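Periplasmic binding protein (Xylanimonas cellulosilytica, PDB 4MX8) probably captures a siderophore-like metal complex or similar solute outside the cell membrane and hands it to an ABC-type importer. Local coordinates at residues A[70-75]-A[87-92]; A[180-185]-A[219-224]; A[243-248]-A[275-280]. All coordinates share one frame; numbering follows the deposited sequence.

Contact 1. Residues A[70-75]-A[87-92]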
ATOM      1  N   ALA A  70      -3.842 -17.392  -4.440  1.00 30.35           N
ATOM      2  CA  ALA A  70      -4.061 -16.044  -3.941  1.00 25.49           C
ATOM      3  C   ALA A  70      -5.486 -15.928  -3.437  1.00 35.38           C
ATOM      4  O   ALA A  70      -6.372 -16.688  -3.858  1.00 35.06           O
ATOM      5  CB  ALA A  70      -3.825 -15.029  -5.057  1.00 25.76           C
ATOM      6  N   PRO A  71      -5.723 -14.969  -2.537  1.00 27.78           N
ATOM      7  CA  PRO A  71      -7.106 -14.647  -2.175  1.00 33.02           C
ATOM      8  C   PRO A  71      -7.803 -14.015  -3.379  1.00 35.34           C
ATOM      9  O   PRO A  71      -7.811 -12.786  -3.491  1.00 30.86           O
ATOM     10  CB  PRO A  71      -6.938 -13.616  -1.061  1.00 25.88           C
ATOM     11  CG  PRO A  71      -5.558 -13.051  -1.269  1.00 22.38           C
ATOM     12  CD  PRO A  71      -4.745 -14.178  -1.775  1.00 22.77           C
ATOM     13  N   LEU A  72      -8.367 -14.840  -4.263  1.00 37.34           N
ATOM     14  CA  LEU A  72      -8.813 -14.368  -5.579  1.00 36.41           C
ATOM     15  C   LEU A  72      -9.825 -13.240  -5.516  1.00 40.36           C
ATOM     16  O   LEU A  72      -9.748 -12.298  -6.310  1.00 45.12           O
ATOM     17  CB  LEU A  72      -9.357 -15.523  -6.420  1.00 32.07           C
ATOM     18  CG  LEU A  72      -8.318 -16.618  -6.590  1.00 32.11           C
ATOM     19  CD1 LEU A  72      -8.970 -17.851  -7.075  1.00 34.53           C
ATOM     20  CD2 LEU A  72      -7.232 -16.193  -7.550  1.00 33.69           C
ATOM     21  N   ASP A  73     -10.754 -13.324  -4.566  1.00 38.02           N
ATOM     22  CA  ASP A  73     -11.831 -12.340  -4.469  1.00 42.76           C
ATOM     23  C   ASP A  73     -11.314 -10.952  -4.115  1.00 38.81           C
ATOM     24  O   ASP A  73     -12.087  -9.993  -4.121  1.00 54.84           O
ATOM     25  CB  ASP A  73     -12.885 -12.755  -3.432  1.00 59.50           C
ATOM     26  CG  ASP A  73     -13.623 -14.026  -3.806  1.00 73.77           C
ATOM     27  OD1 ASP A  73     -13.858 -14.254  -5.019  1.00 75.23           O
ATOM     28  OD2 ASP A  73     -13.979 -14.786  -2.869  1.00 72.45           O
ATOM     29  N   SER A  74     -10.020 -10.850  -3.803  1.00 32.13           N
ATOM     30  CA  SER A  74      -9.399  -9.589  -3.373  1.00 33.12           C
ATOM     31  C   SER A  74      -8.383  -9.032  -4.370  1.00 36.99           C
ATOM     32  O   SER A  74      -7.921  -7.905  -4.218  1.00 50.49           O
ATOM     33  CB  SER A  74      -8.689  -9.753  -2.019  1.00 27.79           C
ATOM     34  OG  SER A  74      -9.489 -10.448  -1.084  1.00 40.94           O
ATOM     35  N   VAL A  75      -7.997  -9.827  -5.363  1.00 39.96           N
ATOM     36  CA  VAL A  75      -6.986  -9.384  -6.314  1.00 32.28           C
ATOM     37  C   VAL A  75      -7.587  -8.268  -7.146  1.00 36.53           C
ATOM     38  O   VAL A  75      -8.624  -8.469  -7.785  1.00 35.57           O
ATOM     39  CB  VAL A  75      -6.515 -10.522  -7.238  1.00 28.11           C
ATOM     40  CG1 VAL A  75      -5.598  -9.977  -8.319  1.00 28.71           C
ATOM     41  CG2 VAL A  75      -5.814 -11.598  -6.451  1.00 26.87           C
ATOM     42  N   ALA A  87      -5.069 -20.604 -11.269  1.00 41.28           N
ATOM     43  CA  ALA A  87      -4.762 -20.185  -9.905  1.00 41.00           C
ATOM     44  C   ALA A  87      -5.897 -20.578  -8.976  1.00 46.48           C
ATOM     45  O   ALA A  87      -7.069 -20.537  -9.372  1.00 46.89           O
ATOM     46  CB  ALA A  87      -4.506 -18.694  -9.832  1.00 36.03           C
ATOM     47  N   PHE A  88      -5.536 -20.989  -7.764  1.00 36.37           N
ATOM     48  CA  PHE A  88      -6.500 -21.494  -6.804  1.00 36.39           C
ATOM     49  C   PHE A  88      -6.712 -20.460  -5.701  1.00 50.03           C
ATOM     50  O   PHE A  88      -5.828 -19.630  -5.441  1.00 46.21           O
ATOM     51  CB  PHE A  88      -6.042 -22.845  -6.233  1.00 37.30           C
ATOM     52  CG  PHE A  88      -4.882 -22.750  -5.276  1.00 40.03           C
ATOM     53  CD1 PHE A  88      -5.102 -22.624  -3.906  1.00 40.36           C
ATOM     54  CD2 PHE A  88      -3.573 -22.781  -5.737  1.00 38.69           C
ATOM     55  CE1 PHE A  88      -4.043 -22.528  -3.020  1.00 36.35           C
ATOM     56  CE2 PHE A  88      -2.509 -22.678  -4.858  1.00 33.58           C
ATOM     57  CZ  PHE A  88      -2.746 -22.564  -3.497  1.00 43.66           C
ATOM     58  N   ASN A  89      -7.880 -20.506  -5.058  1.00 37.79           N
ATOM     59  CA  ASN A  89      -8.187 -19.539  -4.006  1.00 41.46           C
ATOM     60  C   ASN A  89      -7.573 -19.954  -2.657  1.00 44.19           C
ATOM     61  O   ASN A  89      -7.913 -21.001  -2.108  1.00 49.40           O
ATOM     62  CB  ASN A  89      -9.704 -19.306  -3.915  1.00 32.95           C
ATOM     63  CG  ASN A  89     -10.076 -18.272  -2.877  1.00 50.19           C
ATOM     64  OD1 ASN A  89     -10.311 -17.095  -3.194  1.00 48.34           O
ATOM     65  ND2 ASN A  89     -10.149 -18.708  -1.614  1.00 68.39           N
ATOM     66  N   ALA A  90      -6.674 -19.125  -2.132  1.00 40.38           N
ATOM     67  CA  ALA A  90      -5.905 -19.476  -0.931  1.00 39.88           C
ATOM     68  C   ALA A  90      -6.552 -19.027   0.363  1.00 41.22           C
ATOM     69  O   ALA A  90      -6.087 -19.389   1.443  1.00 51.38           O
ATOM     70  CB  ALA A  90      -4.504 -18.899  -1.012  1.00 34.30           C
ATOM     71  N   GLY A  91      -7.599 -18.217   0.259  1.00 37.22           N
ATOM     72  CA  GLY A  91      -8.210 -17.637   1.444  1.00 31.00           C
ATOM     73  C   GLY A  91      -8.735 -16.236   1.199  1.00 32.33           C
ATOM     74  O   GLY A  91      -9.393 -15.994   0.187  1.00 37.99           O
ATOM     75  N   THR A  92      -8.460 -15.328   2.135  1.00 28.08           N
ATOM     76  CA  THR A  92      -8.746 -13.901   1.964  1.00 35.79           C
ATOM     77  C   THR A  92      -7.511 -13.123   2.403  1.00 37.68           C
ATOM     78  O   THR A  92      -6.493 -13.725   2.725  1.00 39.99           O
ATOM     79  CB  THR A  92      -9.897 -13.443   2.833  1.00 24.35           C
ATOM     80  OG1 THR A  92      -9.472 -13.507   4.197  1.00 32.62           O
ATOM     81  CG2 THR A  92     -11.129 -14.317   2.617  1.00 26.13           C
TER
HETATM   82  O   HOH W   1     -10.768 -13.802  -1.429  1.00 51.50           O
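Strand 67-70 ends alongside strand 87-89, and its last residue, Ala70, forms a parallel bridge with Asn89. Ala70 N donates to Phe88 O at 3.2 Å, almost along the C=O axis, and Ala90 N donates to Ala70 O at 3.0 Å, approaching from above the carbonyl plane. Beyond this bridge both chains turn off. Pro71 is the centre of an inverse gamma turn, and Leu72 to Asp73 begin a short 3-10 segment.

The Asn89 side chain carries the rest of the contact. Its CG stands anti to the backbone N (chi1 -178°). CB comes first, lying 3.6 Å from Leu72 CD1 as the two side chains slide past each other in opposite directions. CG is next, about equally far from Ala70 O and Leu72 N. At the tip the carboxamide splits its work: OD1 takes a weak bond from Leu72 N at 3.2 Å, while ND2 gives a weak one to Gly91 O at 3.3 Å. The same Gly91 O also accepts a bond from a water, which in turn takes a weak one from Asp73 N. Further along, Pro71 CB packs 3.5 Å from Thr92 CA, and helix 54-62 covers Pro71 through Met54.

The groups that bond across the contact are main-chain amides and one carboxamide, none of them charged. Two sound main-chain bonds, continued by one between Phe88 and Ala68, set the strand pairing and fix its register, while the carboxamide, weakly bonded to Leu72 N of the other segment and to Gly91 O of its own, links the two turns that follow.

Contact 2. Residues A[180-185]-A[219-224]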
ATOM      1  N   SER A 180       3.485  24.112  -5.660  1.00 54.37           N
ATOM      2  CA  SER A 180       3.714  24.673  -4.341  1.00 52.71           C
ATOM      3  C   SER A 180       2.503  24.535  -3.433  1.00 55.78           C
ATOM      4  O   SER A 180       1.733  23.554  -3.495  1.00 55.10           O
ATOM      5  CB  SER A 180       4.155  26.134  -4.416  1.00 51.16           C
ATOM      6  OG  SER A 180       4.828  26.512  -3.224  1.00 57.70           O
ATOM      7  N   GLY A 181       2.368  25.533  -2.574  1.00 52.56           N
ATOM      8  CA  GLY A 181       1.283  25.587  -1.642  1.00 39.43           C
ATOM      9  C   GLY A 181       1.397  24.554  -0.557  1.00 37.97           C
ATOM     10  O   GLY A 181       2.368  23.810  -0.448  1.00 64.22           O
ATOM     11  N   THR A 182       0.359  24.539   0.254  1.00 38.18           N
ATOM     12  CA  THR A 182       0.206  23.621   1.346  1.00 37.26           C
ATOM     13  C   THR A 182      -0.843  22.558   0.956  1.00 46.22           C
ATOM     14  O   THR A 182      -1.725  22.824   0.124  1.00 47.23           O
ATOM     15  CB  THR A 182      -0.272  24.410   2.556  1.00 46.58           C
ATOM     16  OG1 THR A 182      -0.302  23.554   3.685  1.00 69.87           O
ATOM     17  CG2 THR A 182      -1.677  24.988   2.332  1.00 41.67           C
ATOM     18  N   GLY A 183      -0.752  21.355   1.525  1.00 34.74           N
ATOM     19  CA  GLY A 183      -1.734  20.320   1.222  1.00 37.56           C
ATOM     20  C   GLY A 183      -2.233  19.552   2.437  1.00 41.49           C
ATOM     21  O   GLY A 183      -1.613  19.589   3.499  1.00 43.48           O
ATOM     22  N   LEU A 184      -3.355  18.857   2.286  1.00 40.13           N
ATOM     23  CA  LEU A 184      -3.853  17.975   3.338  1.00 33.45           C
ATOM     24  C   LEU A 184      -4.401  16.701   2.719  1.00 42.02           C
ATOM     25  O   LEU A 184      -5.185  16.755   1.775  1.00 48.84           O
ATOM     26  CB  LEU A 184      -4.948  18.655   4.159  1.00 35.16           C
ATOM     27  CG  LEU A 184      -5.514  17.779   5.274  1.00 40.81           C
ATOM     28  CD1 LEU A 184      -4.475  17.588   6.358  1.00 35.86           C
ATOM     29  CD2 LEU A 184      -6.794  18.347   5.842  1.00 37.44           C
ATOM     30  N   GLY A 185      -3.978  15.555   3.237  1.00 36.16           N
ATOM     31  CA  GLY A 185      -4.527  14.289   2.801  1.00 30.90           C
ATOM     32  C   GLY A 185      -5.675  13.875   3.710  1.00 49.88           C
ATOM     33  O   GLY A 185      -5.574  13.910   4.948  1.00 45.70           O
ATOM     34  N   GLN A 219       3.717  19.687   1.257  1.00 35.54           N
ATOM     35  CA  GLN A 219       3.852  20.368   2.550  1.00 37.29           C
ATOM     36  C   GLN A 219       2.542  20.329   3.345  1.00 39.73           C
ATOM     37  O   GLN A 219       1.505  20.775   2.857  1.00 54.74           O
ATOM     38  CB  GLN A 219       4.277  21.819   2.329  1.00 45.00           C
ATOM     39  CG  GLN A 219       4.335  22.689   3.596  1.00 63.28           C
ATOM     40  CD  GLN A 219       5.073  24.017   3.363  1.00 85.63           C
ATOM     41  OE1 GLN A 219       5.959  24.111   2.501  1.00 95.04           O
ATOM     42  NE2 GLN A 219       4.708  25.045   4.130  1.00 86.44           N
ATOM     43  N   PRO A 220       2.574  19.804   4.577  1.00 40.76           N
ATOM     44  CA  PRO A 220       1.337  19.684   5.367  1.00 35.10           C
ATOM     45  C   PRO A 220       0.759  21.039   5.751  1.00 36.89           C
ATOM     46  O   PRO A 220       1.492  21.970   6.071  1.00 38.19           O
ATOM     47  CB  PRO A 220       1.795  18.960   6.645  1.00 43.51           C
ATOM     48  CG  PRO A 220       3.161  18.479   6.374  1.00 35.00           C
ATOM     49  CD  PRO A 220       3.756  19.359   5.327  1.00 34.87           C
ATOM     50  N   VAL A 221      -0.562  21.131   5.747  1.00 41.30           N
ATOM     51  CA  VAL A 221      -1.265  22.359   6.131  1.00 39.05           C
ATOM     52  C   VAL A 221      -0.947  22.814   7.559  1.00 41.45           C
ATOM     53  O   VAL A 221      -1.017  23.995   7.863  1.00 46.08           O
ATOM     54  CB  VAL A 221      -2.778  22.205   5.920  1.00 39.13           C
ATOM     55  CG1 VAL A 221      -3.374  21.422   7.054  1.00 47.18           C
ATOM     56  CG2 VAL A 221      -3.447  23.556   5.788  1.00 40.90           C
ATOM     57  N   LEU A 222      -0.590  21.865   8.419  1.00 48.55           N
ATOM     58  CA  LEU A 222      -0.192  22.133   9.792  1.00 44.53           C
ATOM     59  C   LEU A 222       1.119  21.393  10.057  1.00 66.29           C
ATOM     60  O   LEU A 222       1.300  20.252   9.601  1.00 69.22           O
ATOM     61  CB  LEU A 222      -1.269  21.643  10.752  1.00 43.91           C
ATOM     62  CG  LEU A 222      -2.627  22.330  10.644  1.00 50.67           C
ATOM     63  CD1 LEU A 222      -3.688  21.668  11.516  1.00 45.84           C
ATOM     64  CD2 LEU A 222      -2.450  23.781  11.026  1.00 57.18           C
ATOM     65  N   GLU A 223       2.031  22.035  10.789  1.00 72.72           N
ATOM     66  CA  GLU A 223       3.340  21.439  11.077  1.00 72.56           C
ATOM     67  C   GLU A 223       3.194  20.212  11.969  1.00 73.50           C
ATOM     68  O   GLU A 223       4.072  19.342  11.975  1.00 77.83           O
ATOM     69  CB  GLU A 223       4.308  22.454  11.692  1.00 80.29           C
ATOM     70  CG  GLU A 223       3.761  23.146  12.930  1.00107.03           C
ATOM     71  CD  GLU A 223       4.724  24.172  13.513  1.00118.83           C
ATOM     72  OE1 GLU A 223       4.322  24.904  14.454  1.00118.74           O
ATOM     73  OE2 GLU A 223       5.879  24.240  13.033  1.00118.41           O
ATOM     74  N   ASP A 224       2.081  20.146  12.706  1.00 67.05           N
ATOM     75  CA  ASP A 224       1.724  18.948  13.471  1.00 69.87           C
ATOM     76  C   ASP A 224       0.225  18.616  13.355  1.00 65.05           C
ATOM     77  O   ASP A 224      -0.574  18.983  14.226  1.00 63.84           O
ATOM     78  CB  ASP A 224       2.127  19.116  14.938  1.00 85.33           C
ATOM     79  CG  ASP A 224       2.357  17.787  15.642  1.00 93.61           C
ATOM     80  OD1 ASP A 224       3.343  17.699  16.411  1.00 97.86           O
ATOM     81  OD2 ASP A 224       1.559  16.841  15.431  1.00 91.16           O
TER
HETATM   82  O   HOH W   2       3.064  21.165  -1.179  1.00 51.31           O
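Val221 stands with one methyl turned to each of two side chains of the 180-185 segment and crosses both obliquely. Its chi1 of 79° sends CG2 anti to the backbone N, where it lies 4.1 Å from Thr182 CG2. CG1, placed between the backbone N and the carbonyl carbon, comes 4.0 Å from Leu184 CD1. Thr182 and Leu184 thus flank it as alternate residues of a chain entering strand 183-189, and Pro244 touches both Leu184 and Val221.

Thr182 turns its hydroxyl anti to its own backbone N (chi1 -174°), and OG1 gives a weak bond to Gln219 O; the position of this hydroxyl is not very secure in the model. The firmer bonds come from Gly183, which pairs with Pro220 in a single bridge. Gly183 N donates to Gln219 O at 2.7 Å, nearly along the C=O axis, and Gly183 O accepts Val221 N at 2.9 Å, the N-H coming from above the carbonyl plane. These bonds reach Gly183 from the residues on either side of Pro220, so the missing N-H of the proline costs the pairing nothing. One water extends the pairing by donating to Gly181 O and accepting from Gln219 N.

The loop before helix 225-229 is therefore fastened to the start of a core strand chiefly by main-chain bonds about one glycine, with Val221 adding an apolar patch beside them.

Contact 3. Residues A[243-248]-A[275-280]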
ATOM      1  N   ASP A 243      -7.861  25.506   5.811  1.00 49.17           N
ATOM      2  CA  ASP A 243      -7.922  25.779   4.373  1.00 56.44           C
ATOM      3  C   ASP A 243      -6.645  25.480   3.588  1.00 48.21           C
ATOM      4  O   ASP A 243      -5.893  26.389   3.243  1.00 47.36           O
ATOM      5  CB  ASP A 243      -8.383  27.216   4.127  1.00 60.23           C
ATOM      6  CG  ASP A 243      -8.669  27.490   2.666  1.00 71.21           C
ATOM      7  OD1 ASP A 243      -8.352  28.610   2.212  1.00 67.60           O
ATOM      8  OD2 ASP A 243      -9.198  26.581   1.974  1.00 77.75           O
ATOM      9  N   PRO A 244      -6.399  24.195   3.314  1.00 41.91           N
ATOM     10  CA  PRO A 244      -5.235  23.786   2.535  1.00 41.45           C
ATOM     11  C   PRO A 244      -5.426  24.166   1.078  1.00 43.46           C
ATOM     12  O   PRO A 244      -6.568  24.173   0.601  1.00 56.07           O
ATOM     13  CB  PRO A 244      -5.226  22.262   2.687  1.00 42.89           C
ATOM     14  CG  PRO A 244      -6.629  21.897   2.973  1.00 41.33           C
ATOM     15  CD  PRO A 244      -7.244  23.056   3.705  1.00 43.13           C
ATOM     16  N   GLN A 245      -4.324  24.490   0.402  1.00 42.65           N
ATOM     17  CA  GLN A 245      -4.348  24.837  -1.007  1.00 40.09           C
ATOM     18  C   GLN A 245      -4.735  23.646  -1.883  1.00 38.72           C
ATOM     19  O   GLN A 245      -5.460  23.795  -2.861  1.00 40.37           O
ATOM     20  CB  GLN A 245      -2.987  25.380  -1.435  1.00 40.21           C
ATOM     21  CG  GLN A 245      -2.970  25.898  -2.858  1.00 55.81           C
ATOM     22  CD  GLN A 245      -3.707  27.207  -2.982  1.00 71.32           C
ATOM     23  OE1 GLN A 245      -3.747  27.984  -2.031  1.00 82.14           O
ATOM     24  NE2 GLN A 245      -4.306  27.462  -4.146  1.00 73.38           N
ATOM     25  N   TRP A 246      -4.237  22.464  -1.531  1.00 46.17           N
ATOM     26  CA  TRP A 246      -4.555  21.252  -2.261  1.00 35.71           C
ATOM     27  C   TRP A 246      -5.129  20.244  -1.282  1.00 44.97           C
ATOM     28  O   TRP A 246      -4.607  20.094  -0.163  1.00 38.54           O
ATOM     29  CB  TRP A 246      -3.287  20.682  -2.865  1.00 34.47           C
ATOM     30  CG  TRP A 246      -2.622  21.581  -3.807  1.00 35.42           C
ATOM     31  CD1 TRP A 246      -1.600  22.439  -3.537  1.00 45.36           C
ATOM     32  CD2 TRP A 246      -2.924  21.732  -5.191  1.00 36.27           C
ATOM     33  NE1 TRP A 246      -1.243  23.117  -4.677  1.00 43.10           N
ATOM     34  CE2 TRP A 246      -2.047  22.700  -5.707  1.00 44.13           C
ATOM     35  CE3 TRP A 246      -3.853  21.141  -6.046  1.00 47.48           C
ATOM     36  CZ2 TRP A 246      -2.071  23.090  -7.047  1.00 47.27           C
ATOM     37  CZ3 TRP A 246      -3.880  21.533  -7.374  1.00 50.94           C
ATOM     38  CH2 TRP A 246      -2.994  22.499  -7.861  1.00 45.34           C
ATOM     39  N   LEU A 247      -6.201  19.562  -1.692  1.00 40.41           N
ATOM     40  CA  LEU A 247      -6.822  18.522  -0.874  1.00 34.43           C
ATOM     41  C   LEU A 247      -6.707  17.197  -1.609  1.00 42.70           C
ATOM     42  O   LEU A 247      -7.208  17.067  -2.731  1.00 43.19           O
ATOM     43  CB  LEU A 247      -8.290  18.851  -0.611  1.00 38.52           C
ATOM     44  CG  LEU A 247      -9.129  17.946   0.304  1.00 39.63           C
ATOM     45  CD1 LEU A 247      -8.733  18.117   1.753  1.00 36.26           C
ATOM     46  CD2 LEU A 247     -10.604  18.245   0.132  1.00 37.82           C
ATOM     47  N   TRP A 248      -6.035  16.227  -0.980  1.00 33.61           N
ATOM     48  CA  TRP A 248      -5.802  14.908  -1.569  1.00 30.82           C
ATOM     49  C   TRP A 248      -6.677  13.862  -0.906  1.00 30.90           C
ATOM     50  O   TRP A 248      -6.504  13.579   0.272  1.00 36.86           O
ATOM     51  CB  TRP A 248      -4.350  14.492  -1.373  1.00 29.60           C
ATOM     52  CG  TRP A 248      -3.333  15.396  -2.005  1.00 32.70           C
ATOM     53  CD1 TRP A 248      -2.768  16.505  -1.449  1.00 41.65           C
ATOM     54  CD2 TRP A 248      -2.741  15.254  -3.298  1.00 30.06           C
ATOM     55  NE1 TRP A 248      -1.863  17.068  -2.318  1.00 38.50           N
ATOM     56  CE2 TRP A 248      -1.825  16.313  -3.458  1.00 32.03           C
ATOM     57  CE3 TRP A 248      -2.889  14.331  -4.332  1.00 29.03           C
ATOM     58  CZ2 TRP A 248      -1.066  16.475  -4.605  1.00 29.91           C
ATOM     59  CZ3 TRP A 248      -2.130  14.493  -5.470  1.00 30.70           C
ATOM     60  CH2 TRP A 248      -1.234  15.558  -5.599  1.00 31.95           C
ATOM     61  N   ARG A 275     -16.685  26.232   0.014  1.00 54.93           N
ATOM     62  CA  ARG A 275     -16.178  27.572   0.320  1.00 56.15           C
ATOM     63  C   ARG A 275     -14.667  27.523   0.490  1.00 69.73           C
ATOM     64  O   ARG A 275     -13.971  28.533   0.441  1.00 72.00           O
ATOM     65  CB  ARG A 275     -16.813  28.101   1.599  1.00 58.07           C
ATOM     66  CG  ARG A 275     -18.154  28.762   1.397  1.00 61.20           C
ATOM     67  CD  ARG A 275     -18.673  29.358   2.687  1.00 63.29           C
ATOM     68  NE  ARG A 275     -19.311  28.377   3.562  1.00 69.92           N
ATOM     69  CZ  ARG A 275     -19.105  28.307   4.873  1.00 63.30           C
ATOM     70  NH1 ARG A 275     -18.270  29.151   5.450  1.00 63.58           N
ATOM     71  NH2 ARG A 275     -19.726  27.396   5.608  1.00 63.46           N
ATOM     72  N   THR A 276     -14.186  26.307   0.697  1.00 69.55           N
ATOM     73  CA  THR A 276     -12.778  25.976   0.831  1.00 52.16           C
ATOM     74  C   THR A 276     -11.969  26.429  -0.394  1.00 54.79           C
ATOM     75  O   THR A 276     -12.472  26.400  -1.517  1.00 56.80           O
ATOM     76  CB  THR A 276     -12.698  24.456   1.051  1.00 47.11           C
ATOM     77  OG1 THR A 276     -12.653  24.188   2.457  1.00 54.66           O
ATOM     78  CG2 THR A 276     -11.538  23.812   0.338  1.00 48.80           C
ATOM     79  N   THR A 277     -10.729  26.873  -0.181  1.00 53.93           N
ATOM     80  CA  THR A 277      -9.888  27.291  -1.305  1.00 49.98           C
ATOM     81  C   THR A 277      -9.675  26.140  -2.275  1.00 50.26           C
ATOM     82  O   THR A 277      -9.847  26.304  -3.490  1.00 47.12           O
ATOM     83  CB  THR A 277      -8.509  27.824  -0.864  1.00 47.50           C
ATOM     84  OG1 THR A 277      -8.667  29.082  -0.202  1.00 53.73           O
ATOM     85  CG2 THR A 277      -7.601  28.020  -2.066  1.00 47.20           C
ATOM     86  N   ALA A 278      -9.298  24.982  -1.725  1.00 44.04           N
ATOM     87  CA  ALA A 278      -9.082  23.788  -2.530  1.00 42.36           C
ATOM     88  C   ALA A 278     -10.251  23.524  -3.488  1.00 51.33           C
ATOM     89  O   ALA A 278     -10.050  23.270  -4.669  1.00 61.75           O
ATOM     90  CB  ALA A 278      -8.837  22.590  -1.635  1.00 40.48           C
ATOM     91  N   ALA A 279     -11.476  23.605  -2.986  1.00 46.80           N
ATOM     92  CA  ALA A 279     -12.633  23.354  -3.828  1.00 46.13           C
ATOM     93  C   ALA A 279     -12.837  24.447  -4.881  1.00 56.00           C
ATOM     94  O   ALA A 279     -13.058  24.144  -6.050  1.00 58.27           O
ATOM     95  CB  ALA A 279     -13.875  23.175  -2.984  1.00 47.23           C
ATOM     96  N   THR A 280     -12.749  25.713  -4.484  1.00 49.79           N
ATOM     97  CA  THR A 280     -13.052  26.785  -5.428  1.00 52.32           C
ATOM     98  C   THR A 280     -12.016  26.920  -6.530  1.00 52.62           C
ATOM     99  O   THR A 280     -12.285  27.489  -7.583  1.00 59.91           O
ATOM    100  CB  THR A 280     -13.269  28.152  -4.735  1.00 55.22           C
ATOM    101  OG1 THR A 280     -12.072  28.562  -4.075  1.00 59.52           O
ATOM    102  CG2 THR A 280     -14.399  28.069  -3.720  1.00 55.32           C
TER
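Two flat groups face Thr277. The carboxylate of Asp243 presents its oxygen edge, both oxygens using their syn lone pairs: OD1 accepts Thr277 OG1 at a nominally very short 2.5 Å and OD2 accepts Thr277 N at 2.7 Å. Thr277 CB fits between them, 3.2 Å from each oxygen, and Thr276 CG2 lies end-on beyond OD2, 4.0 Å away. The carboxamide of Gln245 instead turns its oxygen and nitrogen end to Thr277 CG2, which lies off the amide plane, 3.9 Å from both OE1 and NE2. The side chain of Trp246 leaves its backbone away from 275-280, and its indole stacks on His283.

Torsions make this two-sided grip possible. Asp243 CG is anti to its backbone N (chi1 -171°), and the side chain crosses that of Thr277 at about a right angle. In Thr277 the hydroxyl lies beside the backbone N (chi1 -70°), so both donors face the same carboxylate. The Gln245 chain bends at chi2 (73°) to bring its amide to the methyl. Deeper in, Ala278 CB lies 3.6 Å from Pro244 O and 3.9 Å from Leu247 CB. An alanine in place of Asp243 would remove both acceptors and would probably loosen the first turn of helix 277-280 from the strand entrance.

Thr276, at the N-cap position, makes no capping bond with its side chain, so Asp243 supplies the acceptor for the first helical N-H; the helix start is likely to favour its charged form. Asp243 itself follows helix 236-242 and leads into strand 246-251, whose parallel neighbour 284-287 comes after helix 277-280. The arrangement belongs to an alpha/beta lobe in which helices connect the parallel strands of a central sheet, as in TroA-like binding proteins.

In the fold
Contacts 2 and 3 are neighbours, their centres 11 Å apart, and share a mixed sheet: strands 183-189 and 246-251 run side by side, with Leu184 O 2.9 Å from Trp248 N and Leu184 N 3.0 Å from Trp246 O, both probable hydrogen bonds. Contact 2 and contact 3 thus sit at the entrances of adjacent strands of that sheet. Contact 1 stands on the opposite side of the chain's centre, 38 Å from contact 2 and 39 Å from contact 3 between centres. TroA-like proteins generally bind their solute between two lobes, so contact 1 probably belongs to one lobe and the other two to its partner.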